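Local coordinates for chitinase (Jonesia denitrificans, PDB 5VG0), which probably helps degrade chitin, this piece being the copper-dependent lytic polysaccharide monooxygenase domain of a larger multidomain chitinase, at residues G2-P7 with L70-T75; V33-G38 with A132-M137; S81-F86 with A122-S127; Y85-Q90 with G116-L121. All blocks are in the same frame, centred on the assembly; numbering follows the deposited sequence. Where two conformers were deposited one is given.

Contact 1: residues G2-P7 with L70-T75; sequences GWVTDP and LTWKLT
One methyl group, V4 CG2, rests on the flat face of the W72 indole, 3.6 Å from the centroid of the six-membered ring and 14° off its normal, a CH-pi contact over the middle of the ring. V4 CG1, anti to the backbone N (chi1 175°), is carried toward L70 and meets its CD2 at 3.9 Å, so the forked valine fills the hollow between leucine and indole. An alanine in place of W72 would probably open a gap beneath V4 CG2 and deprive the Y85 hydroxyl of its bond to NE1. G2 fits a tight spot where its CA lies 3.1 Å from K73 O, and a side chain there would run into L74 CD2. The strands, 2-6 and 68-74, are antiparallel neighbours in the three-stranded sheet of the beta-sandwich, and a classic beta bulge sets T5 and D6 against T71. T5 N bonds T71 O at 2.9 Å, while T71 N donates to D6 O at 2.8 Å. On the W3 face of the sheet the extended K73 runs alongside the W3 indole, bringing CD within 3.7 Å of CH2; T5 CG2 lies over one face of that indole, toward the rim, and T75 CG2 meets its edge.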
loop_
_atom_site.group_PDB
_atom_site.type_symbol
_atom_site.label_atom_id
_atom_site.label_comp_id
_atom_site.label_asym_id
_atom_site.label_seq_id
_atom_site.Cartn_x
_atom_site.Cartn_y
_atom_site.Cartn_z
ATOM N N GLY A 2 -7.220 5.866 2.688
ATOM C CA GLY A 2 -5.933 6.025 3.339
ATOM C C GLY A 2 -4.856 5.423 2.474
ATOM O O GLY A 2 -5.132 4.742 1.485
ATOM N N TRP A 3 -3.612 5.687 2.847
ATOM C CA TRP A 3 -2.480 5.203 2.064
ATOM C C TRP A 3 -1.248 5.075 2.955
ATOM O O TRP A 3 -1.190 5.620 4.058
ATOM C CB TRP A 3 -2.213 6.061 0.824
ATOM C CG TRP A 3 -1.559 7.380 1.020
ATOM C CD1 TRP A 3 -0.276 7.672 0.704
ATOM C CD2 TRP A 3 -2.137 8.605 1.498
ATOM N NE1 TRP A 3 -0.002 8.989 0.952
ATOM C CE2 TRP A 3 -1.130 9.590 1.441
ATOM C CE3 TRP A 3 -3.401 8.963 1.960
ATOM C CZ2 TRP A 3 -1.342 10.906 1.847
ATOM C CZ3 TRP A 3 -3.620 10.269 2.352
ATOM C CH2 TRP A 3 -2.595 11.226 2.298
ATOM N N VAL A 4 -0.257 4.359 2.444
ATOM C CA VAL A 4 0.998 4.132 3.146
ATOM C C VAL A 4 1.966 5.253 2.807
ATOM O O VAL A 4 2.297 5.477 1.635
ATOM C CB VAL A 4 1.589 2.765 2.786
ATOM C CG1 VAL A 4 2.945 2.585 3.426
ATOM C CG2 VAL A 4 0.652 1.647 3.212
ATOM N N THR A 5 2.434 5.946 3.831
ATOM C CA THR A 5 3.305 7.094 3.646
ATOM C C THR A 5 4.781 6.781 3.861
ATOM O O THR A 5 5.623 7.519 3.356
ATOM C CB THR A 5 2.891 8.231 4.576
ATOM O OG1 THR A 5 3.006 7.785 5.921
ATOM C CG2 THR A 5 1.453 8.678 4.317
ATOM N N ASP A 6 5.123 5.727 4.595
ATOM C CA ASP A 6 6.509 5.415 4.892
ATOM C C ASP A 6 6.634 3.913 5.161
ATOM O O ASP A 6 5.934 3.380 5.991
ATOM C CB ASP A 6 6.984 6.197 6.101
ATOM C CG ASP A 6 8.458 6.017 6.346
ATOM O OD1 ASP A 6 9.229 6.145 5.379
ATOM O OD2 ASP A 6 8.841 5.739 7.498
ATOM N N PRO A 7 7.500 3.203 4.416
ATOM C CA PRO A 7 8.156 3.650 3.189
ATOM C C PRO A 7 7.077 4.055 2.193
ATOM O O PRO A 7 5.991 3.487 2.189
ATOM C CB PRO A 7 8.925 2.411 2.717
ATOM C CG PRO A 7 8.366 1.279 3.409
ATOM C CD PRO A 7 7.668 1.755 4.635
ATOM N N LEU A 70 6.165 0.388 9.129
ATOM C CA LEU A 70 5.391 0.897 8.012
ATOM C C LEU A 70 4.226 1.706 8.566
ATOM O O LEU A 70 3.509 1.235 9.448
ATOM C CB LEU A 70 4.916 -0.309 7.229
ATOM C CG LEU A 70 4.126 -0.044 5.988
ATOM C CD1 LEU A 70 4.400 -1.183 5.017
ATOM C CD2 LEU A 70 2.664 0.046 6.308
ATOM N N THR A 71 4.034 2.909 8.042
ATOM C CA THR A 71 3.054 3.852 8.565
ATOM C C THR A 71 1.995 4.176 7.523
ATOM O O THR A 71 2.314 4.495 6.370
ATOM C CB THR A 71 3.724 5.134 9.053
ATOM O OG1 THR A 71 4.585 4.801 10.145
ATOM C CG2 THR A 71 2.685 6.154 9.524
ATOM N N TRP A 72 0.741 4.095 7.945
ATOM C CA TRP A 72 -0.424 4.528 7.192
ATOM C C TRP A 72 -0.922 5.879 7.680
ATOM O O TRP A 72 -0.867 6.193 8.871
ATOM C CB TRP A 72 -1.581 3.561 7.410
ATOM C CG TRP A 72 -1.479 2.200 6.799
ATOM C CD1 TRP A 72 -0.790 1.126 7.269
ATOM C CD2 TRP A 72 -2.134 1.767 5.603
ATOM N NE1 TRP A 72 -0.976 0.053 6.435
ATOM C CE2 TRP A 72 -1.798 0.421 5.403
ATOM C CE3 TRP A 72 -2.975 2.397 4.683
ATOM C CZ2 TRP A 72 -2.274 -0.319 4.322
ATOM C CZ3 TRP A 72 -3.449 1.666 3.605
ATOM C CH2 TRP A 72 -3.099 0.320 3.439
ATOM N N LYS A 73 -1.463 6.651 6.748
ATOM C CA LYS A 73 -2.295 7.811 7.035
ATOM C C LYS A 73 -3.689 7.490 6.531
ATOM O O LYS A 73 -3.872 7.219 5.344
ATOM C CB LYS A 73 -1.760 9.044 6.316
ATOM C CG LYS A 73 -2.623 10.266 6.513
ATOM C CD LYS A 73 -1.986 11.492 5.898
ATOM C CE LYS A 73 -2.788 12.745 6.185
ATOM N NZ LYS A 73 -2.137 13.939 5.603
ATOM N N LEU A 74 -4.661 7.488 7.433
ATOM C CA LEU A 74 -6.039 7.202 7.068
ATOM C C LEU A 74 -6.834 8.489 7.127
ATOM O O LEU A 74 -6.832 9.171 8.146
ATOM C CB LEU A 74 -6.660 6.171 8.003
ATOM C CG LEU A 74 -5.852 4.897 8.226
ATOM C CD1 LEU A 74 -6.681 3.936 9.088
ATOM C CD2 LEU A 74 -5.423 4.224 6.934
ATOM N N THR A 75 -7.504 8.829 6.045
ATOM C CA THR A 75 -8.398 9.978 6.069
ATOM C C THR A 75 -9.788 9.604 6.538
ATOM O O THR A 75 -10.497 10.457 7.063
ATOM C CB THR A 75 -8.443 10.665 4.698
ATOM O OG1 THR A 75 -8.820 9.728 3.693
ATOM C CG2 THR A 75 -7.085 11.239 4.345
HETATM O O HOH W 1 7.169 4.253 9.371
#

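Contact 2: residues V33-G38 with A132-M137. With PER (peroxide ion), chain D.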
loop_
_atom_site.group_PDB
_atom_site.type_symbol
_atom_site.label_atom_id
_atom_site.label_comp_id
_atom_site.label_asym_id
_atom_site.label_seq_id
_atom_site.Cartn_x
_atom_site.Cartn_y
_atom_site.Cartn_z
ATOM N N VAL A 33 -7.340 4.451 -3.527
ATOM C CA VAL A 33 -7.134 3.250 -4.330
ATOM C C VAL A 33 -7.952 2.108 -3.740
ATOM O O VAL A 33 -7.440 1.215 -3.062
ATOM C CB VAL A 33 -5.650 2.905 -4.501
ATOM C CG1 VAL A 33 -5.498 1.756 -5.484
ATOM C CG2 VAL A 33 -4.872 4.132 -4.992
ATOM N N GLU A 34 -9.238 2.159 -4.034
ATOM C CA GLU A 34 -10.258 1.280 -3.500
ATOM C C GLU A 34 -10.732 0.360 -4.612
ATOM O O GLU A 34 -10.991 0.814 -5.729
ATOM C CB GLU A 34 -11.436 2.138 -3.022
ATOM C CG GLU A 34 -12.524 1.382 -2.323
ATOM C CD GLU A 34 -13.619 2.272 -1.832
ATOM O OE1 GLU A 34 -13.827 3.348 -2.414
ATOM O OE2 GLU A 34 -14.266 1.902 -0.839
ATOM N N ALA A 35 -10.873 -0.925 -4.315
ATOM C CA ALA A 35 -11.379 -1.877 -5.296
ATOM C C ALA A 35 -11.911 -3.083 -4.546
ATOM O O ALA A 35 -11.651 -3.246 -3.356
ATOM C CB ALA A 35 -10.279 -2.290 -6.286
ATOM N N PRO A 36 -12.633 -3.966 -5.218
ATOM C CA PRO A 36 -13.150 -5.138 -4.513
ATOM C C PRO A 36 -12.042 -5.959 -3.879
ATOM O O PRO A 36 -10.918 -6.038 -4.377
ATOM C CB PRO A 36 -13.873 -5.921 -5.610
ATOM C CG PRO A 36 -14.298 -4.877 -6.577
ATOM C CD PRO A 36 -13.168 -3.884 -6.587
ATOM N N LYS A 37 -12.398 -6.612 -2.775
ATOM C CA LYS A 37 -11.510 -7.537 -2.093
ATOM C C LYS A 37 -11.027 -8.632 -3.029
ATOM O O LYS A 37 -11.729 -9.058 -3.948
ATOM C CB LYS A 37 -12.256 -8.168 -0.913
ATOM C CG LYS A 37 -12.440 -7.198 0.239
ATOM C CD LYS A 37 -13.464 -7.681 1.250
ATOM C CE LYS A 37 -13.682 -6.669 2.358
ATOM N NZ LYS A 37 -14.739 -7.086 3.309
ATOM N N GLY A 38 -9.826 -9.121 -2.771
ATOM C CA GLY A 38 -9.328 -10.325 -3.402
ATOM C C GLY A 38 -8.249 -10.135 -4.435
ATOM O O GLY A 38 -7.722 -11.139 -4.914
ATOM N N ALA A 132 -11.395 -3.174 -0.523
ATOM C CA ALA A 132 -10.096 -3.061 0.105
ATOM C C ALA A 132 -9.360 -1.893 -0.534
ATOM O O ALA A 132 -9.714 -1.417 -1.614
ATOM C CB ALA A 132 -9.289 -4.339 -0.061
ATOM N N PHE A 133 -8.315 -1.441 0.150
ATOM C CA PHE A 133 -7.417 -0.421 -0.354
ATOM C C PHE A 133 -6.060 -1.050 -0.622
ATOM O O PHE A 133 -5.582 -1.875 0.150
ATOM C CB PHE A 133 -7.300 0.758 0.626
ATOM C CG PHE A 133 -8.564 1.533 0.722
ATOM C CD1 PHE A 133 -9.621 1.082 1.487
ATOM C CD2 PHE A 133 -8.731 2.694 -0.013
ATOM C CE1 PHE A 133 -10.817 1.769 1.510
ATOM C CE2 PHE A 133 -9.919 3.374 0.018
ATOM C CZ PHE A 133 -10.971 2.901 0.769
ATOM N N TYR A 134 -5.437 -0.648 -1.725
ATOM C CA TYR A 134 -4.280 -1.333 -2.286
ATOM C C TYR A 134 -3.102 -0.371 -2.368
ATOM O O TYR A 134 -3.195 0.670 -3.013
ATOM C CB TYR A 134 -4.630 -1.870 -3.668
ATOM C CG TYR A 134 -5.649 -2.989 -3.628
ATOM C CD1 TYR A 134 -7.018 -2.729 -3.568
ATOM C CD2 TYR A 134 -5.240 -4.316 -3.612
ATOM C CE1 TYR A 134 -7.941 -3.774 -3.504
ATOM C CE2 TYR A 134 -6.155 -5.348 -3.562
ATOM C CZ TYR A 134 -7.498 -5.077 -3.501
ATOM O OH TYR A 134 -8.362 -6.148 -3.448
ATOM N N ASN A 135 -1.981 -0.752 -1.755
ATOM C CA ASN A 135 -0.782 0.079 -1.715
ATOM C C ASN A 135 0.454 -0.762 -1.997
ATOM O O ASN A 135 0.787 -1.645 -1.198
ATOM C CB ASN A 135 -0.577 0.728 -0.340
ATOM C CG ASN A 135 -1.483 1.941 -0.084
ATOM O OD1 ASN A 135 -0.999 3.055 -0.024
ATOM N ND2 ASN A 135 -2.773 1.724 0.039
ATOM N N CYS A 136 1.160 -0.467 -3.082
ATOM C CA CYS A 136 2.450 -1.088 -3.359
ATOM C C CYS A 136 3.595 -0.190 -2.932
ATOM O O CYS A 136 3.576 1.013 -3.188
ATOM C CB CYS A 136 2.585 -1.367 -4.847
ATOM S SG CYS A 136 1.735 -2.859 -5.305
ATOM N N MET A 137 4.623 -0.805 -2.363
ATOM C CA MET A 137 5.848 -0.133 -1.944
ATOM C C MET A 137 7.020 -0.868 -2.580
ATOM O O MET A 137 7.201 -2.068 -2.356
ATOM C CB MET A 137 6.027 -0.163 -0.421
ATOM C CG MET A 137 5.122 0.744 0.398
ATOM S SD MET A 137 3.343 0.441 0.337
ATOM C CE MET A 137 3.284 -1.187 1.058
HETATM O O1 PER D . -14.068 4.055 1.549
HETATM O O2 PER D . -14.400 5.430 2.001
#
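E34 CB and CG pack against the F133 ring, with CB 3.6 Å from CE2 and CG over the ring face in a CH-pi contact. The glutamate chain is extended, CG anti to the backbone N (chi1 -175°), which carries the carboxylate past the ring until OE2 stands 3.2 Å from O1 of the bound peroxide. Peroxide O1 also lies at the edge of the F133 ring, near its plane, 3.4 Å from CZ. An alanine in place of F133 would probably leave E34 CG without its aromatic support and open a gap beside the copper and the peroxide. Elsewhere A35 CB touches Y134 CE1, and V33 and Y134 cross at about a right angle, CG1 touching CB. Among the hydrogen bonds, A35 and A132 form a reciprocal backbone pair, A132 N to A35 O being 2.8 Å, and Y134 N bonds V33 O. The Y134 hydroxyl, OH, adds a further tie, donating to P36 O at 2.7 Å and accepting from A39 N. The short strand 34-36 lines one edge of strand 131-141 in the mixed sheet of the monooxygenase fold, with strand 118-126 along the other edge and helix 10-15 touching V33 through Q11.

Contact 3: residues S81-F86 with A122-S127; sequences STWEYF and ARWNVS
E84 and R123 lie side by side on neighbouring antiparallel strands of the larger sheet of the beta-sandwich, and the glutamate shows how a surface of such a sheet can be tied together. Its CB sits 4.0 Å from R123 O. CG, anti to the carbonyl carbon (chi1 -66°), passes 3.9 Å from N125 ND2. CD and OE2 each lie 3.5 Å from R123 NH2. At the tip, OE1 gathers three donors: R123 NH2 at 2.8 Å and R123 NE at 2.9 Å, in a salt bridge, and N125 ND2, which comes from above the carboxylate plane. OE1 lies in the guanidinium plane; seen from the carboxylate, both arginine nitrogens come on the syn side but tilted out of its plane, the two planes being 38° apart. Three donors on one oxygen would probably polarise the carboxylate toward OE1. N125 ND2 also bonds T82 OG1, which helps to set the rotation of the amide, while R123 NH1 bonds A39 O. F86 CZ stands over the centre of the guanidinium face. On the opposite face W83's six-membered and W124's five-membered rings form an offset stack, planes 13° apart, and W83 CZ3 presses to 3.3 Å from W124 CG.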
loop_
_atom_site.group_PDB
_atom_site.type_symbol
_atom_site.label_atom_id
_atom_site.label_comp_id
_atom_site.label_asym_id
_atom_site.label_seq_id
_atom_site.Cartn_x
_atom_site.Cartn_y
_atom_site.Cartn_z
ATOM N N SER A 81 -11.258 -5.419 9.015
ATOM C CA SER A 81 -11.040 -6.823 9.338
ATOM C C SER A 81 -9.546 -7.056 9.497
ATOM O O SER A 81 -9.044 -7.084 10.620
ATOM C CB SER A 81 -11.682 -7.732 8.297
ATOM O OG SER A 81 -11.239 -7.376 7.014
ATOM N N THR A 82 -8.813 -7.175 8.401
ATOM C CA THR A 82 -7.378 -7.408 8.441
ATOM C C THR A 82 -6.622 -6.427 7.558
ATOM O O THR A 82 -7.142 -5.888 6.584
ATOM C CB THR A 82 -7.018 -8.828 7.997
ATOM O OG1 THR A 82 -7.535 -9.059 6.695
ATOM C CG2 THR A 82 -7.528 -9.872 8.964
ATOM N N TRP A 83 -5.361 -6.270 7.927
ATOM C CA TRP A 83 -4.326 -5.662 7.106
ATOM C C TRP A 83 -3.436 -6.810 6.648
ATOM O O TRP A 83 -2.870 -7.523 7.476
ATOM C CB TRP A 83 -3.505 -4.671 7.932
ATOM C CG TRP A 83 -4.306 -3.663 8.693
ATOM C CD1 TRP A 83 -4.857 -3.820 9.926
ATOM C CD2 TRP A 83 -4.631 -2.350 8.262
ATOM N NE1 TRP A 83 -5.508 -2.683 10.292
ATOM C CE2 TRP A 83 -5.386 -1.755 9.288
ATOM C CE3 TRP A 83 -4.351 -1.608 7.109
ATOM C CZ2 TRP A 83 -5.877 -0.467 9.186
ATOM C CZ3 TRP A 83 -4.829 -0.326 7.019
ATOM C CH2 TRP A 83 -5.589 0.230 8.042
ATOM N N GLU A 84 -3.320 -7.005 5.348
ATOM C CA GLU A 84 -2.531 -8.089 4.787
ATOM C C GLU A 84 -1.352 -7.507 4.031
ATOM O O GLU A 84 -1.513 -6.589 3.235
ATOM C CB GLU A 84 -3.369 -8.940 3.835
ATOM C CG GLU A 84 -4.491 -9.696 4.529
ATOM C CD GLU A 84 -5.373 -10.414 3.546
ATOM O OE1 GLU A 84 -5.974 -9.743 2.697
ATOM O OE2 GLU A 84 -5.433 -11.659 3.624
ATOM N N TYR A 85 -0.176 -8.049 4.279
ATOM C CA TYR A 85 1.049 -7.626 3.622
ATOM C C TYR A 85 1.619 -8.774 2.818
ATOM O O TYR A 85 1.882 -9.843 3.370
ATOM C CB TYR A 85 2.067 -7.127 4.640
ATOM C CG TYR A 85 1.597 -5.902 5.367
ATOM C CD1 TYR A 85 1.798 -4.652 4.833
ATOM C CD2 TYR A 85 0.912 -5.981 6.554
ATOM C CE1 TYR A 85 1.360 -3.517 5.460
ATOM C CE2 TYR A 85 0.471 -4.821 7.204
ATOM C CZ TYR A 85 0.702 -3.592 6.646
ATOM O OH TYR A 85 0.287 -2.427 7.235
ATOM N N PHE A 86 1.795 -8.534 1.532
ATOM C CA PHE A 86 2.330 -9.500 0.583
ATOM C C PHE A 86 3.713 -9.043 0.155
ATOM O O PHE A 86 3.968 -7.847 0.026
ATOM C CB PHE A 86 1.451 -9.576 -0.679
ATOM C CG PHE A 86 0.046 -10.034 -0.443
ATOM C CD1 PHE A 86 -0.912 -9.180 0.072
ATOM C CD2 PHE A 86 -0.326 -11.324 -0.776
ATOM C CE1 PHE A 86 -2.205 -9.628 0.288
ATOM C CE2 PHE A 86 -1.614 -11.756 -0.560
ATOM C CZ PHE A 86 -2.551 -10.901 -0.031
ATOM N N ALA A 122 0.340 -3.888 0.377
ATOM C CA ALA A 122 -0.478 -3.777 1.569
ATOM C C ALA A 122 -1.925 -3.707 1.125
ATOM O O ALA A 122 -2.289 -2.847 0.333
ATOM C CB ALA A 122 -0.090 -2.547 2.374
ATOM N N ARG A 123 -2.738 -4.617 1.645
ATOM C CA ARG A 123 -4.156 -4.705 1.335
ATOM C C ARG A 123 -4.924 -4.470 2.629
ATOM O O ARG A 123 -4.811 -5.256 3.571
ATOM C CB ARG A 123 -4.449 -6.070 0.730
ATOM C CG ARG A 123 -5.818 -6.238 0.183
ATOM C CD ARG A 123 -5.862 -7.463 -0.739
ATOM N NE ARG A 123 -5.916 -8.705 0.011
ATOM C CZ ARG A 123 -6.068 -9.904 -0.536
ATOM N NH1 ARG A 123 -6.102 -10.051 -1.853
ATOM N NH2 ARG A 123 -6.185 -10.970 0.237
ATOM N N TRP A 124 -5.677 -3.390 2.665
ATOM C CA TRP A 124 -6.477 -3.001 3.825
ATOM C C TRP A 124 -7.917 -3.422 3.561
ATOM O O TRP A 124 -8.582 -2.853 2.694
ATOM C CB TRP A 124 -6.388 -1.484 4.008
ATOM C CG TRP A 124 -7.331 -0.908 5.014
ATOM C CD1 TRP A 124 -7.938 -1.541 6.047
ATOM C CD2 TRP A 124 -7.757 0.458 5.072
ATOM N NE1 TRP A 124 -8.728 -0.661 6.736
ATOM C CE2 TRP A 124 -8.630 0.577 6.160
ATOM C CE3 TRP A 124 -7.480 1.589 4.314
ATOM C CZ2 TRP A 124 -9.234 1.784 6.511
ATOM C CZ3 TRP A 124 -8.081 2.786 4.664
ATOM C CH2 TRP A 124 -8.947 2.874 5.749
ATOM N N ASN A 125 -8.398 -4.421 4.295
ATOM C CA ASN A 125 -9.739 -4.956 4.097
ATOM C C ASN A 125 -10.735 -4.270 5.027
ATOM O O ASN A 125 -10.571 -4.270 6.250
ATOM C CB ASN A 125 -9.728 -6.457 4.352
ATOM C CG ASN A 125 -8.871 -7.195 3.371
ATOM O OD1 ASN A 125 -9.081 -7.123 2.167
ATOM N ND2 ASN A 125 -7.893 -7.890 3.872
ATOM N N VAL A 126 -11.774 -3.705 4.453
ATOM C CA VAL A 126 -12.806 -3.009 5.207
ATOM C C VAL A 126 -13.853 -4.030 5.653
ATOM O O VAL A 126 -14.294 -4.865 4.864
ATOM C CB VAL A 126 -13.422 -1.902 4.336
ATOM C CG1 VAL A 126 -14.589 -1.231 5.042
ATOM C CG2 VAL A 126 -12.326 -0.881 3.963
ATOM N N SER A 127 -14.259 -3.983 6.921
ATOM C CA SER A 127 -15.056 -5.071 7.481
ATOM C C SER A 127 -16.522 -5.025 7.097
ATOM O O SER A 127 -17.194 -6.055 7.183
ATOM C CB SER A 127 -14.924 -5.110 8.993
ATOM O OG SER A 127 -15.458 -3.956 9.552
#

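Contact 4: residues Y85-Q90 with G116-L121; sequences YFVDGQ and GEHTIL
The D88 side chain crosses that of H118 obliquely, and D88 OD2 accepts from H118 ND1 at 2.6 Å, with an N-H...O angle of 165°. The carboxylate uses its syn lone pair, close to the imidazole plane. Its other oxygen, OD1, is met nearly along its C-O direction by T119 N at 3.0 Å, so the two bonds fix the rotation of the carboxylate. H118 NE2 bonds T115 O, which suggests that both ring nitrogens are protonated and that the carboxylate would help stabilise an imidazolium. Strands 80-87 and 118-126 are antiparallel neighbours in the larger sheet of the beta-sandwich, and at the end of their pairing, away from the copper site, the aspartate holds the first corner of a type I' beta turn, V87 to Q90, that joins strands 80-87 and 90-96 in a beta hairpin; V87 N to Q90 O, 2.9 Å, and Q90 N to V87 O close it. At the second corner a CB on G89 would jam against D88 O. T119 O serves two donors, D88 N at 2.9 Å and a water that also accepts from G89 N, while T119 OG1 is hydrogen-bonded to D138 OD1. Further along, F86 and L121 satisfy each other's backbone groups, F86 N to L121 O at 2.8 Å. Their side chains run alongside each other, and on the other face I120 CG2 approaches the edge of the Y85 ring.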
loop_
_atom_site.group_PDB
_atom_site.type_symbol
_atom_site.label_atom_id
_atom_site.label_comp_id
_atom_site.label_asym_id
_atom_site.label_seq_id
_atom_site.Cartn_x
_atom_site.Cartn_y
_atom_site.Cartn_z
ATOM N N TYR A 85 -0.176 -8.049 4.279
ATOM C CA TYR A 85 1.049 -7.626 3.622
ATOM C C TYR A 85 1.619 -8.774 2.818
ATOM O O TYR A 85 1.882 -9.843 3.370
ATOM C CB TYR A 85 2.067 -7.127 4.640
ATOM C CG TYR A 85 1.597 -5.902 5.367
ATOM C CD1 TYR A 85 1.798 -4.652 4.833
ATOM C CD2 TYR A 85 0.912 -5.981 6.554
ATOM C CE1 TYR A 85 1.360 -3.517 5.460
ATOM C CE2 TYR A 85 0.471 -4.821 7.204
ATOM C CZ TYR A 85 0.702 -3.592 6.646
ATOM O OH TYR A 85 0.287 -2.427 7.235
ATOM N N PHE A 86 1.795 -8.534 1.532
ATOM C CA PHE A 86 2.330 -9.500 0.583
ATOM C C PHE A 86 3.713 -9.043 0.155
ATOM O O PHE A 86 3.968 -7.847 0.026
ATOM C CB PHE A 86 1.451 -9.576 -0.679
ATOM C CG PHE A 86 0.046 -10.034 -0.443
ATOM C CD1 PHE A 86 -0.912 -9.180 0.072
ATOM C CD2 PHE A 86 -0.326 -11.324 -0.776
ATOM C CE1 PHE A 86 -2.205 -9.628 0.288
ATOM C CE2 PHE A 86 -1.614 -11.756 -0.560
ATOM C CZ PHE A 86 -2.551 -10.901 -0.031
ATOM N N VAL A 87 4.613 -9.988 -0.072
ATOM C CA VAL A 87 5.916 -9.704 -0.652
ATOM C C VAL A 87 5.953 -10.415 -1.993
ATOM O O VAL A 87 5.823 -11.640 -2.056
ATOM C CB VAL A 87 7.058 -10.146 0.269
ATOM C CG1 VAL A 87 8.406 -9.959 -0.417
ATOM C CG2 VAL A 87 6.959 -9.392 1.587
ATOM N N ASP A 88 6.076 -9.647 -3.067
ATOM C CA ASP A 88 6.081 -10.190 -4.425
ATOM C C ASP A 88 4.891 -11.122 -4.658
ATOM O O ASP A 88 5.013 -12.169 -5.284
ATOM C CB ASP A 88 7.400 -10.885 -4.731
ATOM C CG ASP A 88 8.594 -10.009 -4.468
ATOM O OD1 ASP A 88 8.553 -8.790 -4.729
ATOM O OD2 ASP A 88 9.599 -10.575 -4.004
ATOM N N GLY A 89 3.725 -10.754 -4.131
ATOM C CA GLY A 89 2.493 -11.453 -4.418
ATOM C C GLY A 89 2.149 -12.586 -3.486
ATOM O O GLY A 89 1.084 -13.196 -3.660
ATOM N N GLN A 90 3.002 -12.897 -2.509
ATOM C CA GLN A 90 2.764 -13.981 -1.564
ATOM C C GLN A 90 2.566 -13.411 -0.172
ATOM O O GLN A 90 3.292 -12.520 0.269
ATOM C CB GLN A 90 3.923 -14.967 -1.558
ATOM C CG GLN A 90 3.890 -15.992 -2.713
ATOM C CD GLN A 90 4.167 -15.369 -4.068
ATOM O OE1 GLN A 90 5.244 -14.826 -4.310
ATOM N NE2 GLN A 90 3.192 -15.440 -4.959
ATOM N N GLY A 116 17.234 -7.815 -1.015
ATOM C CA GLY A 116 17.153 -7.498 -2.427
ATOM C C GLY A 116 15.953 -6.636 -2.752
ATOM O O GLY A 116 15.307 -6.050 -1.890
ATOM N N GLU A 117 15.659 -6.561 -4.037
ATOM C CA GLU A 117 14.580 -5.726 -4.553
ATOM C C GLU A 117 13.264 -6.490 -4.488
ATOM O O GLU A 117 13.161 -7.601 -5.011
ATOM C CB GLU A 117 14.865 -5.358 -6.007
ATOM C CG GLU A 117 16.165 -4.617 -6.221
ATOM C CD GLU A 117 16.540 -4.521 -7.685
ATOM O OE1 GLU A 117 15.635 -4.296 -8.516
ATOM O OE2 GLU A 117 17.732 -4.690 -8.005
ATOM N N HIS A 118 12.253 -5.879 -3.874
ATOM C CA HIS A 118 10.942 -6.499 -3.735
ATOM C C HIS A 118 9.866 -5.437 -3.801
ATOM O O HIS A 118 10.119 -4.251 -3.605
ATOM C CB HIS A 118 10.825 -7.249 -2.402
ATOM C CG HIS A 118 11.855 -8.301 -2.286
ATOM N ND1 HIS A 118 11.723 -9.518 -2.913
ATOM C CD2 HIS A 118 13.071 -8.303 -1.697
ATOM C CE1 HIS A 118 12.808 -10.235 -2.698
ATOM N NE2 HIS A 118 13.648 -9.516 -1.973
ATOM N N THR A 119 8.655 -5.890 -4.054
ATOM C CA THR A 119 7.479 -5.034 -3.974
ATOM C C THR A 119 6.569 -5.576 -2.882
ATOM O O THR A 119 6.164 -6.743 -2.934
ATOM C CB THR A 119 6.739 -4.941 -5.305
ATOM O OG1 THR A 119 7.636 -4.384 -6.282
ATOM C CG2 THR A 119 5.518 -4.043 -5.196
ATOM N N ILE A 120 6.282 -4.748 -1.895
ATOM C CA ILE A 120 5.332 -5.089 -0.841
ATOM C C ILE A 120 3.969 -4.571 -1.261
ATOM O O ILE A 120 3.847 -3.405 -1.636
ATOM C CB ILE A 120 5.743 -4.446 0.494
ATOM C CG1 ILE A 120 7.143 -4.884 0.908
ATOM C CG2 ILE A 120 4.722 -4.764 1.581
ATOM C CD1 ILE A 120 7.689 -4.151 2.092
ATOM N N LEU A 121 2.945 -5.417 -1.210
ATOM C CA LEU A 121 1.564 -4.983 -1.377
ATOM C C LEU A 121 0.886 -5.021 -0.019
ATOM O O LEU A 121 0.879 -6.062 0.647
ATOM C CB LEU A 121 0.816 -5.886 -2.352
ATOM C CG LEU A 121 -0.707 -5.650 -2.431
ATOM C CD1 LEU A 121 -1.016 -4.290 -3.029
ATOM C CD2 LEU A 121 -1.393 -6.766 -3.177
HETATM O O HOH W 2 3.415 -7.947 -3.539
#

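Contacts 2, 3 and 4 belong to one sheet and contact 1 to the other, so they span both layers of the sandwich. W72 of contact 1 is one place where the layers meet: its NE1 is 2.9 Å from the OH of Y85, a residue shared by contacts 3 and 4. V4 N also reaches N135 OD1 of contact 2 at 2.9 Å. Contacts 2 and 3 have centres 8 Å apart, with strands 118-126 and 131-141 side by side. M137 N to I120 O, 2.8 Å, continues that pairing toward contact 4. By nearest side-chain atoms, the copper is about 3 Å from F133, about 5 Å from W124 and about 6 Å from T75, whereas contact 4 lies away from it.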